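Local atomic coordinates of O-methyltransferase (Burkholderia thailandensis, PDB entry 3MCZ), a protein that probably transfers methyl groups from S-adenosylmethionine to hydroxyl groups of a substrate not yet identified, and forms a dimer. Residues A60-A63 with G67-E70; D47-L52 with H78-L83; G84-T87 with A92-N95. All coordinates share one frame; numbering follows the deposited sequence.

Contact 1: A60-A63 with G67-E70; sequences AEVA and GMVE
Glu70 reaches Ala60 through a fully stretched side chain: CG stands anti to the backbone N (chi1 -180°) and the chain stays extended beyond it. The carboxylate therefore ends beside the methyl of Ala60, with OE2 of Glu70 3.7 Å from CB of Ala60. CG and CD of Glu70 lie alongside the backbone of the same alanine. One water ties the two residues further. It accepts from N of Ala60 and donates to OE2 of Glu70, at 2.9 Å each. In Met68, a selenomethionine, CG lies anti to the carbonyl carbon (chi1 -63°) and the rest of the chain is extended. This carries SE of Met68 to 4.2 Å from CG1 of Val62. Between these two ends sits Ala63. Its methyl packs against the passing backbone, with CB of Ala63 3.7 Å from CA of Glu70. Its carbonyl holds the turn: N of Met68 donates to O of Ala63 at 2.9 Å, in the carbonyl plane and on a lone pair. Gly67 makes the change of direction with a positive phi of 68°. Ala63 and Met68 both also touch Ala73 of helix 70-82. Met68 packs on Leu132 of the second subunit. Val69 is the N-cap residue of the next helix. Two helices joined by a tight turn in this way are consistent with the helix-turn-helix part of the winged-helix-like dimerisation domain found in this O-methyltransferase family.

Contact 2: D47-L52 with H78-L83; sequences DKLFDL and HALAAL
Leu80 meets Leu49 and Phe50 through its CD1, and it carries the whole contact for its segment. Along 78-83, the backbone is helical from the start: N of Ala82 bonds to O of His78 at 3.0 Å, and N of Leu83 to O of Ala79 likewise. Ala79, Ala81 and Ala82 pack on Leu305, Val295 and Ala301 of the second subunit. Leu80, between the first two of these alanines, points instead toward the short, weakly bonded helix 49-52. Its CG is anti to the carbonyl carbon (chi1 -68°), which sends CD1 out ahead of the backbone. CD1 of Leu80 meets CD2 of Leu49 tip to tip at 3.3 Å. This is tighter than usual for two carbons, but Leu49 was modelled in two conformers, so the closeness is doubtful. The same CD1 of Leu80 lies 4.2 Å from CE1 of Phe50, approaching the ring obliquely. Leu80 also touches Ile40 of helix 35-46, and so does Leu83 at the end of the segment. The nearest CA atoms, those of Phe50 and Leu80, are 10.2 Å apart, so side chains alone span the gap. The chemistry is purely apolar: three buried side chains meet by van der Waals contact, which implies hydrophobic cohesion without directional bonds between helices 49-52 and 70-82.

Contact 3: G84-T87 with A92-N95; sequences GLLT and AFRN
A beta hairpin is built here from strands 86-89 and 92-95, and Thr87 and Arg94 form an antiparallel hydrogen-bonded pair. N of Thr87 donates to O of Arg94 at 2.7 Å, nearly along the C=O axis. In return N of Arg94 donates to O of Thr87 at 3.0 Å, from a position tilted 21° out of the carbonyl plane. The two side chains lie side by side on one face of the hairpin. CG of Arg94 sits between the backbone N and the carbonyl carbon (chi1 72°), and the chain then runs extended to NE. In this conformer, one of two modelled, a guanidinium face lies over the methyl of Thr87, with NH1 of Arg94 3.8 Å from CG2 of Thr87. OG1 of Thr87 shares a water with O of Asn95, though the bond to that carbonyl is weak. Leu86 and Phe93 are buried and cross at about a right angle, with CD1 of Leu86 4.1 Å from CB of Phe93. Both also pack on Leu77 of helix 70-82. CD2 of Leu86 comes 3.4 Å from OD1 of Asn95. That oxygen is bonded to OG1 of Thr53, while ND2 of Asn95 is hydrogen-bonded to O of Phe50 and to OE1 of Glu100. Leu86 and Asn95 make a non-hydrogen-bonded pair. A small two-stranded hairpin laid against the preceding helix is consistent with the wing of a winged-helix-like dimerisation domain.

Overall arrangement
From the N terminus, the chain first passes 47-52, the opening half of contact 2. It then runs into helix 59-66, and contact 1 closes the short turn to helix 70-82. Contact 2 closes only at 78-83, so contact 1 is nested inside its loop. Contact 3 follows in series and closes the hairpin. Val62 links contact 1 to contact 2 by packing on Leu49 and Leu52. Contacts 2 and 3 are close neighbours, with centres about 7 Å apart, while contacts 1 and 3 do not touch. Together they tie helices 49-52, 59-66 and 70-82 and the hairpin together within the dimerisation domain, and each also touches the second subunit.

Contact 1: A60-A63 with G67-E70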
ATOM      1  N   ALA A  60       6.668   5.763 -27.294  1.00 15.28           N
ATOM      2  CA  ALA A  60       5.981   6.615 -28.279  1.00 15.42           C
ATOM      3  C   ALA A  60       4.603   6.088 -28.659  1.00 15.55           C
ATOM      4  O   ALA A  60       3.654   6.870 -28.749  1.00 15.37           O
ATOM      5  CB  ALA A  60       6.806   6.799 -29.535  1.00 15.80           C
ATOM      6  N   GLU A  61       4.501   4.779 -28.904  1.00 15.62           N
ATOM      7  CA  GLU A  61       3.233   4.151 -29.295  1.00 15.91           C
ATOM      8  C   GLU A  61       2.235   4.134 -28.140  1.00 15.94           C
ATOM      9  O   GLU A  61       1.065   4.463 -28.326  1.00 15.91           O
ATOM     10  CB  GLU A  61       3.469   2.738 -29.815  1.00 16.10           C
ATOM     11  CG  GLU A  61       4.178   2.739 -31.165  1.00 18.33           C
ATOM     12  CD  GLU A  61       4.724   1.374 -31.581  1.00 20.76           C
ATOM     13  OE1 GLU A  61       5.070   0.540 -30.719  1.00 16.68           O
ATOM     14  OE2 GLU A  61       4.819   1.150 -32.805  1.00 24.87           O
ATOM     15  N   VAL A  62       2.689   3.758 -26.944  1.00 15.68           N
ATOM     16  CA  VAL A  62       1.833   3.819 -25.768  1.00 15.42           C
ATOM     17  C   VAL A  62       1.316   5.245 -25.553  1.00 15.85           C
ATOM     18  O   VAL A  62       0.121   5.438 -25.288  1.00 17.14           O
ATOM     19  CB  VAL A  62       2.586   3.323 -24.492  1.00 15.93           C
ATOM     20  CG1 VAL A  62       1.818   3.635 -23.250  1.00 12.77           C
ATOM     21  CG2 VAL A  62       2.858   1.827 -24.600  1.00 14.37           C
ATOM     22  N   ALA A  63       2.206   6.227 -25.671  1.00 15.62           N
ATOM     23  CA  ALA A  63       1.885   7.638 -25.419  1.00 15.88           C
ATOM     24  C   ALA A  63       0.886   8.159 -26.427  1.00 16.56           C
ATOM     25  O   ALA A  63      -0.050   8.868 -26.059  1.00 17.21           O
ATOM     26  CB  ALA A  63       3.153   8.508 -25.430  1.00 15.12           C
ATOM     27  N   GLY A  67      -2.613   9.323 -25.163  1.00 20.24           N
ATOM     28  CA  GLY A  67      -2.458  10.767 -25.018  1.00 19.86           C
ATOM     29  C   GLY A  67      -1.545  11.183 -23.869  1.00 19.25           C
ATOM     30  O   GLY A  67      -1.796  12.193 -23.195  1.00 19.18           O
HETATM   31  N   MSE A  68      -0.470  10.429 -23.661  1.00 18.03           N
HETATM   32  CA  MSE A  68       0.501  10.753 -22.616  1.00 17.12           C
HETATM   33  C   MSE A  68       1.702  11.523 -23.181  1.00 16.49           C
HETATM   34  O   MSE A  68       1.979  11.476 -24.381  1.00 15.48           O
HETATM   35  CB  MSE A  68       1.038   9.474 -21.983  1.00 17.06           C
HETATM   36  CG  MSE A  68       0.010   8.626 -21.270  1.00 16.68           C
HETATM   37 SE   MSE A  68       0.779   6.944 -20.808  0.95 18.24          SE
HETATM   38  CE  MSE A  68      -0.807   6.076 -20.024  1.00 16.30           C
ATOM     39  N   VAL A  69       2.419  12.206 -22.282  1.00 15.68           N
ATOM     40  CA  VAL A  69       3.753  12.687 -22.550  1.00 15.12           C
ATOM     41  C   VAL A  69       4.667  11.466 -22.713  1.00 15.45           C
ATOM     42  O   VAL A  69       4.743  10.593 -21.823  1.00 14.64           O
ATOM     43  CB  VAL A  69       4.262  13.554 -21.389  1.00 15.56           C
ATOM     44  CG1 VAL A  69       5.756  13.926 -21.591  1.00 16.25           C
ATOM     45  CG2 VAL A  69       3.331  14.798 -21.202  1.00 12.93           C
ATOM     46  N   GLU A  70       5.370  11.408 -23.844  1.00 14.79           N
ATOM     47  CA  GLU A  70       6.202  10.259 -24.161  1.00 15.37           C
ATOM     48  C   GLU A  70       7.213   9.945 -23.058  1.00 14.30           C
ATOM     49  O   GLU A  70       7.350   8.795 -22.638  1.00 14.33           O
ATOM     50  CB  GLU A  70       6.914  10.446 -25.499  1.00 15.47           C
ATOM     51  CG  GLU A  70       7.781   9.267 -25.855  1.00 18.82           C
ATOM     52  CD  GLU A  70       8.402   9.362 -27.244  1.00 22.65           C
ATOM     53  OE1 GLU A  70       7.967  10.189 -28.090  1.00 26.26           O
ATOM     54  OE2 GLU A  70       9.333   8.578 -27.481  1.00 25.93           O
TER
HETATM   55  O   HOH W   1       9.501   5.741 -27.905  1.00 17.59           O

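Contact 2: D47-L52 with H78-L83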
ATOM      1  N   ASP A  47      -6.836   1.806 -16.471  1.00 17.50           N
ATOM      2  CA  ASP A  47      -6.701   2.381 -17.799  1.00 18.26           C
ATOM      3  C   ASP A  47      -6.496   1.280 -18.851  1.00 17.53           C
ATOM      4  O   ASP A  47      -6.306   1.579 -20.023  1.00 16.71           O
ATOM      5  CB  ASP A  47      -5.520   3.376 -17.826  1.00 19.35           C
ATOM      6  CG  ASP A  47      -5.903   4.756 -18.408  1.00 24.19           C
ATOM      7  OD1 ASP A  47      -7.078   4.951 -18.803  1.00 32.82           O
ATOM      8  OD2 ASP A  47      -5.031   5.656 -18.484  1.00 28.44           O
ATOM      9  N   LYS A  48      -6.547   0.012 -18.437  1.00 16.56           N
ATOM     10  CA  LYS A  48      -6.376  -1.143 -19.337  1.00 16.89           C
ATOM     11  C   LYS A  48      -5.085  -1.050 -20.192  1.00 15.36           C
ATOM     12  O   LYS A  48      -5.093  -1.329 -21.399  1.00 14.57           O
ATOM     13  CB  LYS A  48      -7.608  -1.347 -20.246  1.00 16.58           C
ATOM     14  CG  LYS A  48      -8.920  -1.488 -19.478  1.00 20.62           C
ATOM     15  CD  LYS A  48     -10.136  -1.534 -20.421  1.00 24.49           C
ATOM     16  CE  LYS A  48     -11.422  -1.774 -19.609  1.00 27.20           C
ATOM     17  NZ  LYS A  48     -11.792  -0.576 -18.778  1.00 29.27           N
ATOM     18  N   LEU A  49      -3.991  -0.644 -19.566  1.00 14.44           N
ATOM     19  CA  LEU A  49      -2.721  -0.495 -20.271  0.50 14.69           C
ATOM     20  C   LEU A  49      -2.246  -1.828 -20.836  1.00 14.35           C
ATOM     21  O   LEU A  49      -1.685  -1.900 -21.930  1.00 14.82           O
ATOM     22  CB  LEU A  49      -1.670   0.073 -19.306  0.50 14.67           C
ATOM     23  CG  LEU A  49      -0.255   0.260 -19.843  0.50 15.09           C
ATOM     24  CD1 LEU A  49      -0.214   1.278 -20.978  0.50 15.06           C
ATOM     25  CD2 LEU A  49       0.683   0.685 -18.703  0.50 16.45           C
ATOM     26  N   PHE A  50      -2.481  -2.898 -20.090  1.00 14.57           N
ATOM     27  CA  PHE A  50      -1.945  -4.216 -20.461  1.00 15.17           C
ATOM     28  C   PHE A  50      -2.639  -4.878 -21.661  1.00 15.73           C
ATOM     29  O   PHE A  50      -2.116  -5.845 -22.243  1.00 15.09           O
ATOM     30  CB  PHE A  50      -1.956  -5.149 -19.259  1.00 14.94           C
ATOM     31  CG  PHE A  50      -1.171  -4.634 -18.100  1.00 16.72           C
ATOM     32  CD1 PHE A  50       0.183  -4.396 -18.212  1.00 17.22           C
ATOM     33  CD2 PHE A  50      -1.799  -4.373 -16.868  1.00 18.67           C
ATOM     34  CE1 PHE A  50       0.908  -3.928 -17.112  1.00 18.95           C
ATOM     35  CE2 PHE A  50      -1.080  -3.908 -15.776  1.00 18.43           C
ATOM     36  CZ  PHE A  50       0.279  -3.681 -15.902  1.00 18.22           C
ATOM     37  N   ASP A  51      -3.803  -4.355 -22.027  1.00 16.46           N
ATOM     38  CA  ASP A  51      -4.475  -4.773 -23.240  1.00 17.28           C
ATOM     39  C   ASP A  51      -3.694  -4.252 -24.443  1.00 17.74           C
ATOM     40  O   ASP A  51      -3.619  -4.933 -25.467  1.00 17.72           O
ATOM     41  CB  ASP A  51      -5.921  -4.258 -23.273  1.00 17.96           C
ATOM     42  CG  ASP A  51      -6.871  -5.120 -22.450  1.00 19.69           C
ATOM     43  OD1 ASP A  51      -6.431  -5.766 -21.475  1.00 23.80           O
ATOM     44  OD2 ASP A  51      -8.071  -5.171 -22.793  1.00 25.60           O
ATOM     45  N   LEU A  52      -3.133  -3.045 -24.336  1.00 17.27           N
ATOM     46  CA  LEU A  52      -2.313  -2.480 -25.428  1.00 17.09           C
ATOM     47  C   LEU A  52      -1.004  -3.243 -25.602  1.00 16.93           C
ATOM     48  O   LEU A  52      -0.565  -3.498 -26.732  1.00 16.83           O
ATOM     49  CB  LEU A  52      -2.017  -0.993 -25.200  1.00 17.52           C
ATOM     50  CG  LEU A  52      -1.373  -0.250 -26.383  1.00 17.77           C
ATOM     51  CD1 LEU A  52      -2.341  -0.097 -27.576  1.00 15.30           C
ATOM     52  CD2 LEU A  52      -0.843   1.111 -25.934  1.00 19.13           C
ATOM     53  N   HIS A  78       8.963   1.560 -17.726  1.00 13.46           N
ATOM     54  CA  HIS A  78      10.142   1.056 -17.022  1.00 13.07           C
ATOM     55  C   HIS A  78       9.839   0.552 -15.630  1.00 12.09           C
ATOM     56  O   HIS A  78      10.293  -0.514 -15.251  1.00 11.57           O
ATOM     57  CB  HIS A  78      11.275   2.107 -17.047  1.00 13.52           C
ATOM     58  CG  HIS A  78      11.909   2.259 -18.393  1.00 12.90           C
ATOM     59  ND1 HIS A  78      11.947   3.458 -19.069  1.00 16.21           N
ATOM     60  CD2 HIS A  78      12.546   1.364 -19.184  1.00 15.88           C
ATOM     61  CE1 HIS A  78      12.569   3.293 -20.224  1.00 17.57           C
ATOM     62  NE2 HIS A  78      12.925   2.025 -20.326  1.00 15.01           N
ATOM     63  N   ALA A  79       9.032   1.272 -14.861  1.00 11.22           N
ATOM     64  CA  ALA A  79       8.658   0.808 -13.539  1.00 11.92           C
ATOM     65  C   ALA A  79       7.820  -0.481 -13.582  1.00 12.00           C
ATOM     66  O   ALA A  79       8.009  -1.383 -12.738  1.00 12.49           O
ATOM     67  CB  ALA A  79       7.891   1.935 -12.754  1.00 11.69           C
ATOM     68  N   LEU A  80       6.921  -0.584 -14.566  1.00 12.07           N
ATOM     69  CA  LEU A  80       6.138  -1.810 -14.764  1.00 11.91           C
ATOM     70  C   LEU A  80       7.004  -3.007 -15.172  1.00 12.39           C
ATOM     71  O   LEU A  80       6.793  -4.130 -14.699  1.00 13.17           O
ATOM     72  CB  LEU A  80       5.048  -1.582 -15.790  1.00 12.09           C
ATOM     73  CG  LEU A  80       3.942  -0.618 -15.346  1.00 12.48           C
ATOM     74  CD1 LEU A  80       2.957  -0.358 -16.499  1.00 13.15           C
ATOM     75  CD2 LEU A  80       3.179  -1.207 -14.087  1.00  9.09           C
ATOM     76  N   ALA A  81       8.014  -2.759 -15.994  1.00 12.66           N
ATOM     77  CA  ALA A  81       8.961  -3.796 -16.368  1.00 12.50           C
ATOM     78  C   ALA A  81       9.746  -4.288 -15.136  1.00 13.52           C
ATOM     79  O   ALA A  81       9.884  -5.510 -14.880  1.00 14.71           O
ATOM     80  CB  ALA A  81       9.898  -3.279 -17.453  1.00 13.03           C
ATOM     81  N   ALA A  82      10.224  -3.339 -14.347  1.00 13.58           N
ATOM     82  CA  ALA A  82      10.944  -3.636 -13.118  1.00 14.65           C
ATOM     83  C   ALA A  82      10.105  -4.429 -12.133  1.00 15.48           C
ATOM     84  O   ALA A  82      10.648  -5.250 -11.401  1.00 15.52           O
ATOM     85  CB  ALA A  82      11.451  -2.323 -12.440  1.00 14.08           C
ATOM     86  N   LEU A  83       8.801  -4.165 -12.089  1.00 16.16           N
ATOM     87  CA  LEU A  83       7.858  -4.965 -11.280  1.00 17.37           C
ATOM     88  C   LEU A  83       7.629  -6.408 -11.766  1.00 18.08           C
ATOM     89  O   LEU A  83       7.084  -7.228 -11.017  1.00 19.80           O
ATOM     90  CB  LEU A  83       6.519  -4.220 -11.131  1.00 17.02           C
ATOM     91  CG  LEU A  83       6.462  -3.068 -10.123  1.00 17.86           C
ATOM     92  CD1 LEU A  83       5.187  -2.262 -10.246  1.00 19.20           C
ATOM     93  CD2 LEU A  83       6.616  -3.580  -8.677  1.00 19.36           C
TER

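Contact 3: G84-T87 with A92-N95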
ATOM      1  N   GLY A  84       8.045  -6.734 -12.987  1.00 17.92           N
ATOM      2  CA  GLY A  84       7.813  -8.061 -13.579  1.00 17.93           C
ATOM      3  C   GLY A  84       6.509  -8.141 -14.352  1.00 17.77           C
ATOM      4  O   GLY A  84       6.015  -9.241 -14.676  1.00 19.26           O
ATOM      5  N   LEU A  85       5.935  -6.983 -14.664  1.00 17.82           N
ATOM      6  CA  LEU A  85       4.673  -6.928 -15.392  1.00 17.26           C
ATOM      7  C   LEU A  85       4.857  -6.769 -16.883  1.00 17.20           C
ATOM      8  O   LEU A  85       3.948  -7.103 -17.648  1.00 17.49           O
ATOM      9  CB  LEU A  85       3.787  -5.815 -14.834  1.00 17.38           C
ATOM     10  CG  LEU A  85       3.409  -6.015 -13.361  1.00 17.86           C
ATOM     11  CD1 LEU A  85       2.495  -4.874 -12.808  1.00 17.73           C
ATOM     12  CD2 LEU A  85       2.782  -7.389 -13.144  1.00 18.94           C
ATOM     13  N   LEU A  86       6.028  -6.275 -17.297  1.00 16.89           N
ATOM     14  CA  LEU A  86       6.379  -6.125 -18.692  1.00 16.42           C
ATOM     15  C   LEU A  86       7.795  -6.610 -18.928  1.00 17.11           C
ATOM     16  O   LEU A  86       8.594  -6.701 -17.996  1.00 16.30           O
ATOM     17  CB  LEU A  86       6.292  -4.665 -19.118  1.00 15.95           C
ATOM     18  CG  LEU A  86       4.919  -3.990 -19.061  1.00 13.14           C
ATOM     19  CD1 LEU A  86       5.062  -2.512 -19.345  1.00 10.98           C
ATOM     20  CD2 LEU A  86       3.970  -4.648 -20.036  1.00 11.82           C
ATOM     21  N   THR A  87       8.069  -6.943 -20.183  1.00 17.85           N
ATOM     22  CA  THR A  87       9.400  -7.318 -20.637  1.00 19.34           C
ATOM     23  C   THR A  87       9.804  -6.271 -21.649  1.00 20.00           C
ATOM     24  O   THR A  87       9.068  -6.023 -22.620  1.00 20.13           O
ATOM     25  CB  THR A  87       9.405  -8.736 -21.305  1.00 19.63           C
ATOM     26  OG1 THR A  87       9.230  -9.740 -20.301  1.00 22.20           O
ATOM     27  CG2 THR A  87      10.699  -9.029 -22.031  1.00 20.53           C
ATOM     28  N   ALA A  92      10.941  -1.841 -27.058  1.00 20.41           N
ATOM     29  CA  ALA A  92       9.531  -2.214 -26.959  1.00 19.35           C
ATOM     30  C   ALA A  92       9.208  -2.935 -25.641  1.00 18.32           C
ATOM     31  O   ALA A  92      10.048  -3.650 -25.074  1.00 19.02           O
ATOM     32  CB  ALA A  92       9.131  -3.092 -28.176  1.00 19.05           C
ATOM     33  N   PHE A  93       7.979  -2.753 -25.178  1.00 16.20           N
ATOM     34  CA  PHE A  93       7.483  -3.370 -23.966  1.00 15.25           C
ATOM     35  C   PHE A  93       6.293  -4.234 -24.298  1.00 15.29           C
ATOM     36  O   PHE A  93       5.378  -3.791 -25.005  1.00 14.29           O
ATOM     37  CB  PHE A  93       7.025  -2.293 -22.975  1.00 15.05           C
ATOM     38  CG  PHE A  93       8.142  -1.451 -22.427  1.00 13.24           C
ATOM     39  CD1 PHE A  93       8.572  -0.328 -23.111  1.00 13.94           C
ATOM     40  CD2 PHE A  93       8.759  -1.769 -21.215  1.00 12.46           C
ATOM     41  CE1 PHE A  93       9.608   0.462 -22.609  1.00 13.99           C
ATOM     42  CE2 PHE A  93       9.782  -0.955 -20.709  1.00 11.78           C
ATOM     43  CZ  PHE A  93      10.202   0.143 -21.424  1.00 13.33           C
ATOM     44  N   ARG A  94       6.311  -5.445 -23.751  1.00 15.51           N
ATOM     45  CA  ARG A  94       5.230  -6.400 -23.933  0.50 15.77           C
ATOM     46  C   ARG A  94       4.958  -7.112 -22.611  1.00 15.55           C
ATOM     47  O   ARG A  94       5.823  -7.187 -21.732  1.00 15.61           O
ATOM     48  CB  ARG A  94       5.562  -7.403 -25.049  0.50 15.82           C
ATOM     49  CG  ARG A  94       6.629  -8.429 -24.701  0.50 17.20           C
ATOM     50  CD  ARG A  94       6.837  -9.438 -25.840  0.50 20.54           C
ATOM     51  NE  ARG A  94       7.788 -10.471 -25.444  0.50 22.12           N
ATOM     52  CZ  ARG A  94       9.096 -10.267 -25.351  0.50 23.22           C
ATOM     53  NH1 ARG A  94       9.598  -9.073 -25.640  0.50 24.19           N
ATOM     54  NH2 ARG A  94       9.903 -11.251 -24.977  0.50 23.38           N
ATOM     55  N   ASN A  95       3.735  -7.608 -22.465  1.00 15.06           N
ATOM     56  CA  ASN A  95       3.308  -8.304 -21.262  1.00 14.26           C
ATOM     57  C   ASN A  95       4.109  -9.540 -20.950  1.00 14.66           C
ATOM     58  O   ASN A  95       4.401 -10.348 -21.826  1.00 14.83           O
ATOM     59  CB  ASN A  95       1.855  -8.749 -21.382  1.00 14.40           C
ATOM     60  CG  ASN A  95       0.900  -7.594 -21.442  1.00 13.36           C
ATOM     61  OD1 ASN A  95       1.246  -6.484 -21.060  1.00 14.16           O
ATOM     62  ND2 ASN A  95      -0.319  -7.856 -21.896  1.00 13.78           N
TER
HETATM   63  O   HOH W   2       7.524 -11.601 -21.732  1.00 28.01           O